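Local coordinates for protein diaminopimelate decarboxylase (Psychromonas ingrahamii, PDB 4XG1) that probably decarboxylates meso-diaminopimelate to L-lysine with the help of pyridoxal 5'-phosphate, working as a homodimer in lysine biosynthesis, at residues A67-M72 with S77-V82; G242-Y245 with T249-E252; R40-F45 with A73-G78; G27-I32 with R404-L409; K107-I112 with N135-A140. All coordinates share one frame; numbering follows the deposited sequence.

Interaction 1 (A67-M72 with S77-V82). With LLP ((2S)-2-amino-6-[[3-hydroxy-2-methyl-5-(phosphonooxymethyl)pyridin-4-yl]methylideneamino]hexanoic acid), chain T.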
# COMPACT_ATOMS: atom_id res chain seq x y z
N ALA B 67 10.74 18.00 -0.36
CA ALA B 67 10.84 19.11 -1.26
C ALA B 67 9.47 19.70 -1.44
O ALA B 67 9.33 20.90 -1.50
CB ALA B 67 11.41 18.70 -2.61
N VAL B 68 8.47 18.85 -1.56
CA VAL B 68 7.11 19.30 -1.74
C VAL B 68 6.67 20.08 -0.53
O VAL B 68 6.05 21.12 -0.63
CB VAL B 68 6.18 18.12 -1.97
CG1 VAL B 68 4.71 18.54 -1.89
CG2 VAL B 68 6.47 17.53 -3.34
N LEU B 69 6.97 19.57 0.64
CA LEU B 69 6.54 20.21 1.84
C LEU B 69 7.22 21.55 1.91
O LEU B 69 6.65 22.53 2.39
CB LEU B 69 6.91 19.38 3.07
CG LEU B 69 6.11 18.10 3.20
CD1 LEU B 69 6.41 17.39 4.52
CD2 LEU B 69 4.60 18.36 3.06
N ASN B 70 8.47 21.56 1.49
CA ASN B 70 9.28 22.74 1.58
C ASN B 70 8.74 23.83 0.71
O ASN B 70 8.71 24.98 1.11
CB ASN B 70 10.72 22.42 1.19
CG ASN B 70 11.61 23.65 1.23
OD1 ASN B 70 11.94 24.19 0.19
ND2 ASN B 70 11.97 24.11 2.44
N LEU B 71 8.26 23.48 -0.47
CA LEU B 71 7.61 24.47 -1.31
C LEU B 71 6.48 25.16 -0.55
O LEU B 71 6.36 26.38 -0.58
CB LEU B 71 7.05 23.86 -2.57
CG LEU B 71 8.06 23.34 -3.58
CD1 LEU B 71 7.31 22.87 -4.82
CD2 LEU B 71 9.07 24.41 -3.94
N MET B 72 5.64 24.38 0.12
CA MET B 72 4.57 24.96 0.87
C MET B 72 5.13 25.85 1.98
O MET B 72 4.61 26.94 2.23
CB MET B 72 3.69 23.92 1.56
CG MET B 72 3.15 22.81 0.71
SD MET B 72 2.15 23.30 -0.68
CE MET B 72 2.10 21.69 -1.42
N SER B 77 2.69 28.36 4.14
CA SER B 77 1.66 27.40 4.44
C SER B 77 1.71 26.76 5.80
O SER B 77 2.74 26.62 6.43
CB SER B 77 1.69 26.26 3.44
OG SER B 77 0.61 25.35 3.66
N GLY B 78 0.52 26.39 6.26
CA GLY B 78 0.38 25.50 7.41
C GLY B 78 0.28 24.07 6.87
O GLY B 78 0.30 23.84 5.66
N PHE B 79 0.18 23.12 7.81
CA PHE B 79 0.18 21.71 7.48
C PHE B 79 -0.78 20.97 8.35
O PHE B 79 -0.89 21.25 9.55
CB PHE B 79 1.57 21.15 7.67
CG PHE B 79 2.57 21.75 6.74
CD1 PHE B 79 2.72 21.25 5.46
CD2 PHE B 79 3.33 22.86 7.13
CE1 PHE B 79 3.61 21.84 4.57
CE2 PHE B 79 4.20 23.46 6.25
CZ PHE B 79 4.36 22.95 4.97
N ASP B 80 -1.49 20.04 7.75
CA ASP B 80 -2.35 19.11 8.49
C ASP B 80 -1.63 17.76 8.48
O ASP B 80 -1.27 17.26 7.42
CB ASP B 80 -3.71 19.04 7.79
CG ASP B 80 -4.63 18.02 8.40
OD1 ASP B 80 -4.60 17.84 9.64
OD2 ASP B 80 -5.40 17.40 7.61
N ILE B 81 -1.42 17.19 9.65
CA ILE B 81 -0.64 16.00 9.80
C ILE B 81 -1.46 14.96 10.50
O ILE B 81 -2.43 15.29 11.19
CB ILE B 81 0.64 16.21 10.64
CG1 ILE B 81 0.31 16.45 12.12
CG2 ILE B 81 1.50 17.34 10.07
CD1 ILE B 81 1.53 16.58 12.99
N VAL B 82 -1.07 13.69 10.34
CA VAL B 82 -1.74 12.58 11.00
C VAL B 82 -0.84 11.66 11.78
O VAL B 82 -1.31 10.64 12.29
CB VAL B 82 -2.55 11.72 10.00
CG1 VAL B 82 -3.63 12.59 9.36
CG2 VAL B 82 -1.64 11.14 8.93
N1 LLP T . -8.12 16.26 6.36
C2 LLP T . -8.42 15.07 6.90
C2' LLP T . -8.77 14.99 8.36
C3 LLP T . -8.36 13.88 6.02
O3 LLP T . -8.68 12.66 6.51
C4 LLP T . -8.01 14.05 4.61
C4' LLP T . -7.96 12.91 3.63
C5 LLP T . -7.71 15.42 4.14
C6 LLP T . -7.77 16.45 5.06
C5' LLP T . -7.32 15.72 2.72
OP4 LLP T . -8.28 15.37 1.80
P LLP T . -8.16 15.66 0.23
OP1 LLP T . -6.76 15.17 -0.12
OP2 LLP T . -9.37 14.98 -0.45
OP3 LLP T . -8.45 17.15 0.00
N LLP T . -6.12 7.33 -0.44
CA LLP T . -7.37 8.00 -0.98
CB LLP T . -7.53 9.41 -0.42
CG LLP T . -8.43 9.56 0.79
CD LLP T . -7.79 10.37 1.90
CE LLP T . -8.82 10.67 3.00
NZ LLP T . -8.44 11.62 4.07
C LLP T . -7.23 8.14 -2.48
O LLP T . -6.21 7.84 -3.06
OXT LLP T . -8.13 8.58 -3.18

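Interaction 2 (G242-Y245 with T249-E252)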
# COMPACT_ATOMS: atom_id res chain seq x y z
N GLY B 242 -12.67 17.81 -4.75
CA GLY B 242 -12.25 16.86 -5.74
C GLY B 242 -11.53 17.45 -6.93
O GLY B 242 -11.37 18.67 -7.01
N VAL B 243 -11.03 16.59 -7.82
CA VAL B 243 -10.32 17.03 -8.99
C VAL B 243 -10.81 16.26 -10.20
O VAL B 243 -11.43 15.21 -10.05
CB VAL B 243 -8.79 16.85 -8.88
CG1 VAL B 243 -8.23 17.65 -7.74
CG2 VAL B 243 -8.39 15.38 -8.76
N PRO B 244 -10.49 16.77 -11.40
CA PRO B 244 -10.77 16.03 -12.64
C PRO B 244 -9.75 14.94 -12.93
O PRO B 244 -8.57 15.25 -13.17
CB PRO B 244 -10.70 17.12 -13.73
CG PRO B 244 -9.80 18.17 -13.18
CD PRO B 244 -10.06 18.16 -11.68
N TYR B 245 -10.20 13.68 -12.84
CA TYR B 245 -9.39 12.52 -13.21
C TYR B 245 -9.71 12.08 -14.64
O TYR B 245 -8.81 11.85 -15.44
CB TYR B 245 -9.65 11.34 -12.22
CG TYR B 245 -8.95 11.49 -10.89
CD1 TYR B 245 -7.57 11.27 -10.77
CD2 TYR B 245 -9.65 11.86 -9.73
CE1 TYR B 245 -6.92 11.42 -9.56
CE2 TYR B 245 -9.00 12.01 -8.51
CZ TYR B 245 -7.63 11.79 -8.44
OH TYR B 245 -6.98 11.90 -7.25
N THR B 249 -16.17 17.45 -13.14
CA THR B 249 -16.04 18.91 -13.16
C THR B 249 -16.28 19.43 -11.76
O THR B 249 -17.32 20.04 -11.50
CB THR B 249 -17.07 19.55 -14.10
OG1 THR B 249 -18.39 19.11 -13.74
CG2 THR B 249 -16.80 19.18 -15.57
N PRO B 250 -15.36 19.18 -10.84
CA PRO B 250 -15.53 19.74 -9.54
C PRO B 250 -15.31 21.24 -9.57
O PRO B 250 -14.73 21.77 -10.49
CB PRO B 250 -14.41 19.08 -8.71
CG PRO B 250 -13.37 18.74 -9.71
CD PRO B 250 -14.14 18.35 -10.93
N PRO B 251 -15.82 21.92 -8.54
CA PRO B 251 -15.52 23.31 -8.38
C PRO B 251 -14.02 23.47 -8.30
O PRO B 251 -13.37 22.74 -7.57
CB PRO B 251 -16.14 23.66 -7.02
CG PRO B 251 -17.11 22.58 -6.73
CD PRO B 251 -16.62 21.38 -7.43
N GLU B 252 -13.49 24.48 -8.97
CA GLU B 252 -12.10 24.83 -8.75
C GLU B 252 -11.96 25.54 -7.43
O GLU B 252 -12.92 26.08 -6.91
CB GLU B 252 -11.55 25.63 -9.92
CG GLU B 252 -11.12 24.69 -11.04
CD GLU B 252 -11.13 25.34 -12.38
OE1 GLU B 252 -10.96 26.59 -12.43
OE2 GLU B 252 -11.33 24.61 -13.39

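Interaction 3 (R40-F45 with A73-G78)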
# COMPACT_ATOMS: atom_id res chain seq x y z
N ARG B 40 0.93 27.17 -7.96
CA ARG B 40 -0.29 27.74 -8.48
C ARG B 40 -1.48 27.22 -7.71
O ARG B 40 -2.35 28.00 -7.31
CB ARG B 40 -0.44 27.42 -9.93
CG ARG B 40 -1.51 28.21 -10.62
CD ARG B 40 -1.52 27.85 -12.08
NE ARG B 40 -2.28 26.63 -12.32
CZ ARG B 40 -2.25 25.90 -13.44
NH1 ARG B 40 -1.46 26.23 -14.46
NH2 ARG B 40 -3.04 24.83 -13.54
N HIS B 41 -1.51 25.90 -7.48
CA HIS B 41 -2.67 25.28 -6.83
C HIS B 41 -2.81 25.68 -5.37
O HIS B 41 -3.91 25.87 -4.90
CB HIS B 41 -2.66 23.77 -6.99
CG HIS B 41 -3.11 23.30 -8.34
ND1 HIS B 41 -2.97 21.99 -8.75
CD2 HIS B 41 -3.67 23.95 -9.39
CE1 HIS B 41 -3.45 21.86 -9.97
NE2 HIS B 41 -3.87 23.04 -10.40
N TRP B 42 -1.70 25.86 -4.67
CA TRP B 42 -1.77 26.30 -3.29
C TRP B 42 -2.25 27.75 -3.24
O TRP B 42 -3.04 28.12 -2.39
CB TRP B 42 -0.42 26.20 -2.60
CG TRP B 42 -0.47 26.53 -1.14
CD1 TRP B 42 -0.65 25.67 -0.11
CD2 TRP B 42 -0.33 27.83 -0.55
NE1 TRP B 42 -0.61 26.34 1.10
CE2 TRP B 42 -0.42 27.67 0.84
CE3 TRP B 42 -0.13 29.12 -1.08
CZ2 TRP B 42 -0.32 28.73 1.70
CZ3 TRP B 42 -0.03 30.17 -0.22
CH2 TRP B 42 -0.11 29.98 1.15
N GLN B 43 -1.72 28.58 -4.14
CA GLN B 43 -2.08 30.00 -4.21
C GLN B 43 -3.54 30.22 -4.59
O GLN B 43 -4.21 31.03 -3.97
CB GLN B 43 -1.16 30.75 -5.18
CG GLN B 43 -0.02 31.42 -4.44
CD GLN B 43 1.26 31.43 -5.23
OE1 GLN B 43 1.28 31.08 -6.43
NE2 GLN B 43 2.34 31.89 -4.59
N ALA B 44 -4.02 29.47 -5.59
CA ALA B 44 -5.44 29.50 -5.94
C ALA B 44 -6.30 29.42 -4.70
O ALA B 44 -7.22 30.21 -4.57
CB ALA B 44 -5.78 28.38 -6.88
N PHE B 45 -5.93 28.55 -3.76
CA PHE B 45 -6.65 28.48 -2.49
C PHE B 45 -6.41 29.68 -1.58
O PHE B 45 -7.33 30.20 -0.94
CB PHE B 45 -6.20 27.24 -1.68
CG PHE B 45 -7.00 25.98 -1.94
CD1 PHE B 45 -8.21 25.81 -1.34
CD2 PHE B 45 -6.52 24.97 -2.77
CE1 PHE B 45 -8.97 24.68 -1.57
CE2 PHE B 45 -7.27 23.84 -3.01
CZ PHE B 45 -8.51 23.70 -2.40
N ALA B 73 6.13 25.35 2.70
CA ALA B 73 6.68 26.04 3.85
C ALA B 73 7.21 27.45 3.46
O ALA B 73 7.03 28.41 4.19
CB ALA B 73 7.77 25.23 4.49
N ARG B 74 7.80 27.55 2.28
CA ARG B 74 8.29 28.81 1.75
C ARG B 74 7.18 29.80 1.48
O ARG B 74 7.36 31.01 1.70
CB ARG B 74 9.09 28.61 0.47
CG ARG B 74 10.46 28.03 0.74
CD ARG B 74 11.20 27.65 -0.52
NE ARG B 74 11.31 28.80 -1.39
CZ ARG B 74 12.21 29.76 -1.22
NH1 ARG B 74 13.10 29.74 -0.20
NH2 ARG B 74 12.23 30.76 -2.09
N MET B 75 6.05 29.31 0.99
CA MET B 75 4.94 30.19 0.74
C MET B 75 4.19 30.53 2.01
O MET B 75 3.16 31.21 1.94
CB MET B 75 4.01 29.58 -0.28
CG MET B 75 4.66 29.43 -1.63
SD MET B 75 3.52 28.75 -2.85
CE MET B 75 3.04 27.21 -2.05
N GLY B 76 4.65 30.06 3.15
CA GLY B 76 4.03 30.37 4.44
C GLY B 76 2.86 29.47 4.85
O GLY B 76 2.21 29.73 5.89
N SER B 77 2.69 28.36 4.14
CA SER B 77 1.66 27.40 4.44
C SER B 77 1.71 26.76 5.80
O SER B 77 2.74 26.62 6.43
CB SER B 77 1.69 26.26 3.44
OG SER B 77 0.61 25.35 3.66
N GLY B 78 0.52 26.39 6.26
CA GLY B 78 0.38 25.50 7.41
C GLY B 78 0.28 24.07 6.87
O GLY B 78 0.30 23.84 5.66

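Interaction 4 (G27-I32 with R404-L409)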
# COMPACT_ATOMS: atom_id res chain seq x y z
N GLY B 27 15.71 6.95 -15.38
CA GLY B 27 15.03 5.70 -15.67
C GLY B 27 13.58 5.69 -15.17
O GLY B 27 13.13 6.56 -14.42
N THR B 28 12.85 4.65 -15.53
CA THR B 28 11.51 4.44 -15.05
C THR B 28 11.47 3.24 -14.10
O THR B 28 12.33 2.37 -14.20
CB THR B 28 10.57 4.15 -16.24
OG1 THR B 28 11.10 3.08 -17.04
CG2 THR B 28 10.46 5.38 -17.08
N PRO B 29 10.47 3.14 -13.23
CA PRO B 29 9.40 4.12 -13.11
C PRO B 29 9.83 5.33 -12.37
O PRO B 29 10.80 5.28 -11.58
CB PRO B 29 8.34 3.40 -12.27
CG PRO B 29 9.10 2.34 -11.57
CD PRO B 29 10.12 1.89 -12.56
N ALA B 30 9.14 6.43 -12.64
CA ALA B 30 9.52 7.70 -12.03
C ALA B 30 8.33 8.60 -11.86
O ALA B 30 7.53 8.78 -12.76
CB ALA B 30 10.55 8.39 -12.89
N TYR B 31 8.21 9.16 -10.67
CA TYR B 31 7.21 10.19 -10.42
C TYR B 31 7.83 11.50 -10.79
O TYR B 31 8.99 11.75 -10.42
CB TYR B 31 6.81 10.23 -8.95
CG TYR B 31 5.71 9.24 -8.59
CD1 TYR B 31 4.37 9.54 -8.86
CD2 TYR B 31 6.00 8.05 -7.92
CE1 TYR B 31 3.37 8.67 -8.53
CE2 TYR B 31 4.99 7.19 -7.56
CZ TYR B 31 3.69 7.49 -7.88
OH TYR B 31 2.64 6.64 -7.51
N ILE B 32 7.06 12.34 -11.47
CA ILE B 32 7.54 13.66 -11.85
C ILE B 32 6.57 14.73 -11.43
O ILE B 32 5.38 14.63 -11.73
CB ILE B 32 7.74 13.74 -13.37
CG1 ILE B 32 8.85 12.78 -13.78
CG2 ILE B 32 8.17 15.15 -13.78
CD1 ILE B 32 9.04 12.65 -15.28
N ARG B 404 13.46 12.46 -4.48
CA ARG B 404 13.62 11.19 -3.78
C ARG B 404 14.31 10.16 -4.66
O ARG B 404 13.84 9.80 -5.73
CB ARG B 404 12.29 10.64 -3.31
CG ARG B 404 12.43 9.28 -2.67
CD ARG B 404 11.34 8.93 -1.66
NE ARG B 404 11.59 7.56 -1.19
CZ ARG B 404 11.63 7.16 0.09
NH1 ARG B 404 11.40 7.96 1.09
NH2 ARG B 404 11.85 5.92 0.34
N GLU B 405 15.46 9.72 -4.20
CA GLU B 405 16.24 8.76 -4.94
C GLU B 405 15.52 7.43 -5.00
O GLU B 405 14.91 6.96 -4.00
CB GLU B 405 17.58 8.56 -4.28
CG GLU B 405 18.50 9.77 -4.37
CD GLU B 405 19.51 9.79 -3.20
OE1 GLU B 405 19.75 8.72 -2.53
OE2 GLU B 405 20.07 10.87 -2.91
N ARG B 406 15.61 6.80 -6.18
CA ARG B 406 15.19 5.42 -6.32
C ARG B 406 15.82 4.59 -5.17
O ARG B 406 17.02 4.71 -4.88
CB ARG B 406 15.62 4.89 -7.69
CG ARG B 406 15.00 3.55 -8.00
CD ARG B 406 15.34 3.01 -9.36
NE ARG B 406 15.12 4.05 -10.35
CZ ARG B 406 13.94 4.36 -10.86
NH1 ARG B 406 12.82 3.73 -10.49
NH2 ARG B 406 13.89 5.27 -11.79
N GLU B 407 15.05 3.72 -4.54
CA GLU B 407 15.66 2.79 -3.58
C GLU B 407 16.60 1.82 -4.27
O GLU B 407 16.40 1.44 -5.42
CB GLU B 407 14.60 2.01 -2.85
CG GLU B 407 13.74 2.89 -2.00
CD GLU B 407 12.56 2.17 -1.40
OE1 GLU B 407 12.15 1.07 -1.87
OE2 GLU B 407 12.04 2.73 -0.40
N GLU B 408 17.66 1.43 -3.58
CA GLU B 408 18.57 0.38 -4.04
C GLU B 408 18.10 -0.97 -3.43
O GLU B 408 17.49 -1.00 -2.37
CB GLU B 408 20.00 0.63 -3.57
CG GLU B 408 20.61 1.95 -3.97
CD GLU B 408 20.98 2.00 -5.44
OE1 GLU B 408 21.53 1.03 -6.04
OE2 GLU B 408 20.74 3.06 -6.03
N LEU B 409 18.43 -2.05 -4.12
CA LEU B 409 18.05 -3.37 -3.69
C LEU B 409 18.46 -3.67 -2.26
O LEU B 409 17.66 -4.18 -1.49
CB LEU B 409 18.65 -4.45 -4.59
CG LEU B 409 18.20 -4.54 -6.03
CD1 LEU B 409 19.03 -5.60 -6.74
CD2 LEU B 409 16.73 -4.87 -6.13

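Interaction 5 (K107-I112 with N135-A140)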
# COMPACT_ATOMS: atom_id res chain seq x y z
N LYS B 107 -4.18 8.65 17.63
CA LYS B 107 -2.95 9.32 18.10
C LYS B 107 -2.42 8.64 19.36
O LYS B 107 -3.17 8.45 20.31
CB LYS B 107 -3.25 10.78 18.43
CG LYS B 107 -3.81 11.59 17.27
CD LYS B 107 -4.00 13.03 17.68
CE LYS B 107 -4.75 13.85 16.65
NZ LYS B 107 -6.22 13.63 16.68
N THR B 108 -1.15 8.26 19.36
CA THR B 108 -0.48 7.70 20.58
C THR B 108 0.05 8.79 21.51
O THR B 108 0.22 9.97 21.12
CB THR B 108 0.73 6.82 20.24
OG1 THR B 108 1.78 7.63 19.68
CG2 THR B 108 0.35 5.76 19.29
N GLU B 109 0.30 8.40 22.75
CA GLU B 109 0.81 9.34 23.76
C GLU B 109 2.13 9.92 23.30
O GLU B 109 2.37 11.13 23.41
CB GLU B 109 0.97 8.65 25.12
CG GLU B 109 -0.35 8.23 25.73
CD GLU B 109 -0.19 7.43 27.00
OE1 GLU B 109 0.27 8.00 28.03
OE2 GLU B 109 -0.53 6.22 26.96
N ILE B 110 2.96 9.06 22.72
CA ILE B 110 4.24 9.47 22.16
C ILE B 110 4.09 10.56 21.10
O ILE B 110 4.81 11.56 21.11
CB ILE B 110 5.03 8.27 21.60
CG1 ILE B 110 5.48 7.38 22.77
CG2 ILE B 110 6.25 8.74 20.81
CD1 ILE B 110 6.23 6.13 22.36
N GLU B 111 3.13 10.39 20.20
CA GLU B 111 2.88 11.38 19.17
C GLU B 111 2.35 12.65 19.81
O GLU B 111 2.67 13.73 19.37
CB GLU B 111 1.87 10.86 18.12
CG GLU B 111 2.34 9.64 17.37
CD GLU B 111 1.34 9.17 16.30
OE1 GLU B 111 0.29 8.63 16.69
OE2 GLU B 111 1.64 9.32 15.09
N ILE B 112 1.47 12.52 20.78
CA ILE B 112 0.87 13.71 21.38
C ILE B 112 1.90 14.54 22.15
O ILE B 112 1.95 15.76 22.03
CB ILE B 112 -0.26 13.34 22.33
CG1 ILE B 112 -1.45 12.77 21.54
CG2 ILE B 112 -0.73 14.57 23.07
CD1 ILE B 112 -2.27 11.77 22.34
N ASN B 135 -5.22 15.26 27.52
CA ASN B 135 -5.21 15.97 28.78
C ASN B 135 -4.21 15.32 29.73
O ASN B 135 -3.46 16.03 30.43
CB ASN B 135 -6.58 15.94 29.41
CG ASN B 135 -6.64 16.74 30.70
OD1 ASN B 135 -6.63 17.97 30.70
ND2 ASN B 135 -6.70 16.02 31.82
N SER B 136 -4.20 14.00 29.74
CA SER B 136 -3.29 13.25 30.58
C SER B 136 -1.81 13.50 30.25
O SER B 136 -0.97 13.66 31.14
CB SER B 136 -3.62 11.78 30.46
OG SER B 136 -2.67 10.98 31.15
N VAL B 137 -1.49 13.58 28.96
CA VAL B 137 -0.12 13.85 28.52
C VAL B 137 0.27 15.33 28.72
O VAL B 137 1.39 15.64 29.10
CB VAL B 137 0.08 13.43 27.03
CG1 VAL B 137 1.33 14.05 26.42
CG2 VAL B 137 0.12 11.91 26.93
N ALA B 138 -0.66 16.22 28.42
CA ALA B 138 -0.48 17.67 28.64
C ALA B 138 -0.20 17.97 30.12
O ALA B 138 0.65 18.79 30.47
CB ALA B 138 -1.72 18.40 28.21
N LYS B 139 -0.93 17.26 30.97
CA LYS B 139 -0.79 17.36 32.39
C LYS B 139 0.64 16.99 32.73
O LYS B 139 1.36 17.78 33.33
CB LYS B 139 -1.78 16.41 33.07
CG LYS B 139 -1.85 16.52 34.58
CD LYS B 139 -2.65 15.40 35.21
CE LYS B 139 -2.37 15.25 36.71
NZ LYS B 139 -2.68 13.88 37.22
N ALA B 140 1.07 15.80 32.31
CA ALA B 140 2.41 15.34 32.63
C ALA B 140 3.51 16.31 32.16
O ALA B 140 4.59 16.30 32.73
CB ALA B 140 2.64 13.95 32.07

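Interaction 1 (A67-M72 with S77-V82)
F79 pushes the far end of its ring against the last turn of helix 66-74, and the close packing of this contact is gathered there. Its CZ lies 3.5 Å from the backbone O of L69, which sits at the ring edge near the ring plane, and 3.6 Å from M72 CB, which approaches obliquely. One branch of L69 joins in, CD2 resting 3.9 Å from F79 CE1. The ring reaches the helix because its CG is anti to the carbonyl carbon (chi1 -64°). M72 serves mainly through CB, since its chain bends at chi2 (-58°) and carries the sulfur off toward W42 of helix 35-49. At the helix end, S77 N donates to M72 O at 3.1 Å, with the donor 36° above the carbonyl plane, and S77 CB stands 3.6 Å from M72 CB. An alanine in place of F79 would probably open a gap beside the last helical turn and leave L69 CD2 and M72 CB without their aromatic partner. Helix and strand are the second half of the beta-alpha-beta unit formed by strand 54-59, helix 66-74 and strand 78-81, the repeating element of the cofactor-binding TIM barrel. Away from this tight end the two segments splay apart: A67 and V68 have no contact with the strand, while I81 turns to helix 84-92 and the partly exposed V82 packs on N385 of the second subunit. On the strand's other side D80 joins the cofactor pocket, its OD2 3.2 Å from the pyridine N1 of LLP, while its OD1 is hydrogen-bonded to S103.

Interaction 2 (G242-Y245 with T249-E252)
P250 lays the CB and CG corner of its ring over the backbone of G242 and V243. CG is 3.4 Å from G242 O and 3.6 Å from V243 CA, while CB lies 3.5 Å from the same G242 oxygen. The two proline rings meet at about a right angle, P244 CD standing 3.9 Å from P250 CG, so the CG of P250 meets both main chain and the neighbouring proline ring. No hydrogen bond crosses between the segments, and the fit is one of van der Waals contact alone. An alanine at P250 would probably strip the G242-V243 backbone and P244 CD of most of this packing and leave the turn freer to shift. The side chain of V243 points away from P250 and instead puts CG2 over one face of the Y245 ring, 3.4 Å above its plane and offset toward the rim. That ring is fixed further by a hydrogen bond between its hydroxyl and NH1 of R277, a predicted substrate-binding residue, and V243 O accepts from Q204. P251 turns the other way, onto I208, and E252 then takes the N-cap position of helix 253-262. Such a folded-back connection, coming just after G240, a predicted cofactor-binding glycine, is a beta-alpha loop of the TIM barrel, lying beside the active site between strand 234-236 and helix 253-262.

Interaction 3 (R40-F45 with A73-G78)
The indole of W42 carries the M75 side chain on one face: the methyl CE hovers 3.3 Å above the ring plane, offset toward the rim, and CB lies over the same system farther out. S77 comes in obliquely, its CB 3.3 Å from W42 NE1 and its OG 3.0 Å from that nitrogen. The two long side chains run alongside each other in opposite senses, and a bend at the end of M75 (chi3 -57°) folds CE back to within 3.6 Å of W42 CB. Its sulfur stays oblique to the six-membered ring, SD lying 4.9 Å from the centroid, a Met-aromatic contact. M75 O also closes on the ring, 3.6 Å from W42 CH2. These partners follow directly on helix 66-74, whose C-terminal end closes in a Schellman motif: G76 takes positive phi (85°), where a CB would jam against the preceding carbonyl, and its N bonds back to A73 O. Two outer helices of the TIM barrel, 35-49 and 66-74, are thereby joined over strand 54-59, with W42 also touching I56 of that strand and I279 of helix 277-280. G76 O accepts from K99, and W42 CD1 also packs on the sulfur of M72.

Interaction 4 (G27-I32 with R404-L409)
R406, in the loop that follows strand 399-404, reaches back to P29 at the foot of strand 30-34, linking parts of the mixed sheet on either side of strand 391-396. The guanidinium grips a single oxygen end-on with two nitrogens. NH1 donates to P29 O over 2.8 Å (N-H...O 151°) from within the carbonyl plane, whereas NH2 reaches the same oxygen over a longer 3.1 Å from above that plane. P29 O lies close to the plane of the guanidinium, so both bonds leave along its edge. The side chain gets there by starting out with CG anti to the backbone N (chi1 -170°) and then bending at chi3 (-49°). NH2 has further company: G27 O lies 3.0 Å away near the guanidinium plane, and T26 O, at the end of helix 19-26, accepts a hydrogen bond from it. T28 O sits over one face of the group. P29 CD lies 3.9 Å from NH1, and the two side chains cross at about a right angle. The peptide bond before P29 is cis, part of the sharp turn that leads from the helix into the strand. With carbonyl oxygens around it, the positive charge would probably be welcome at this helix C terminus. Farther along, R404 forms a weak salt bridge to E407 and a second one to E416 of the second subunit, so the end of that strand also meets the dimer partner. An arginine side chain clasping the backbone of a helix-to-strand turn in this way joins the loop after strand 399-404 to the start of strand 30-34 in the beta domain.

Interaction 5 (K107-I112 with N135-A140)
Two neighbouring helices on the outside of the TIM barrel, 109-117 and 128-140, meet here through apolar side chains, with V137 entering between E109 and I112. Its two methyls divide the work. CG2 lies 3.8 Å from E109 CB, using the aliphatic base of that glutamate, and CG1 lies 4.0 Å from I112 CG2. With CG1 anti to the backbone N (chi1 163°), the valine spreads one branch to each partner. V137 also touches S113 and L116; with E109 and I112 these are spaced i, i+3, i+4, i+7, so V137 sits as a knob in the manner of knobs-into-holes packing. E109 sits at the exposed margin and offers V137 its CB and CG. The start of the first helix is fixed by a capping box: E111 N donates to T108 OG1 at 3.1 Å, and T108 N returns a nearly straight bond (174°) to E111 OE1, on its anti lone pair. Just ahead of it, K107 bridges to E130 in the partner helix. The pair is linked through strand 122-125, which lies between the two helices in the chain and pairs in parallel with strands 100-102 and 145-152, while A138 and N135 on the far helix reach F191 ahead of strand 192-198.

Overall arrangement
From the N terminus, interaction 4 opens first, at 27-32, and closes only at 404-409, so the long loop it closes contains all the others and ties the start of strand 30-34 to the loop after strand 399-404 in the beta domain. Interaction 3 then joins helix 35-49 to the end of helix 66-74, and interaction 1 joins that helix to strand 78-81. The two end on the same stretch, share S77 and G78, and touch where the M72 sulfur meets W42. Interaction 5 follows in series between helices 109-117 and 128-140, brushing interaction 1 at V82 and E111. Interaction 2 comes last within the barrel, closing a short loop between strand 234-236 and helix 253-262, about 38 Å from interaction 5 between centres.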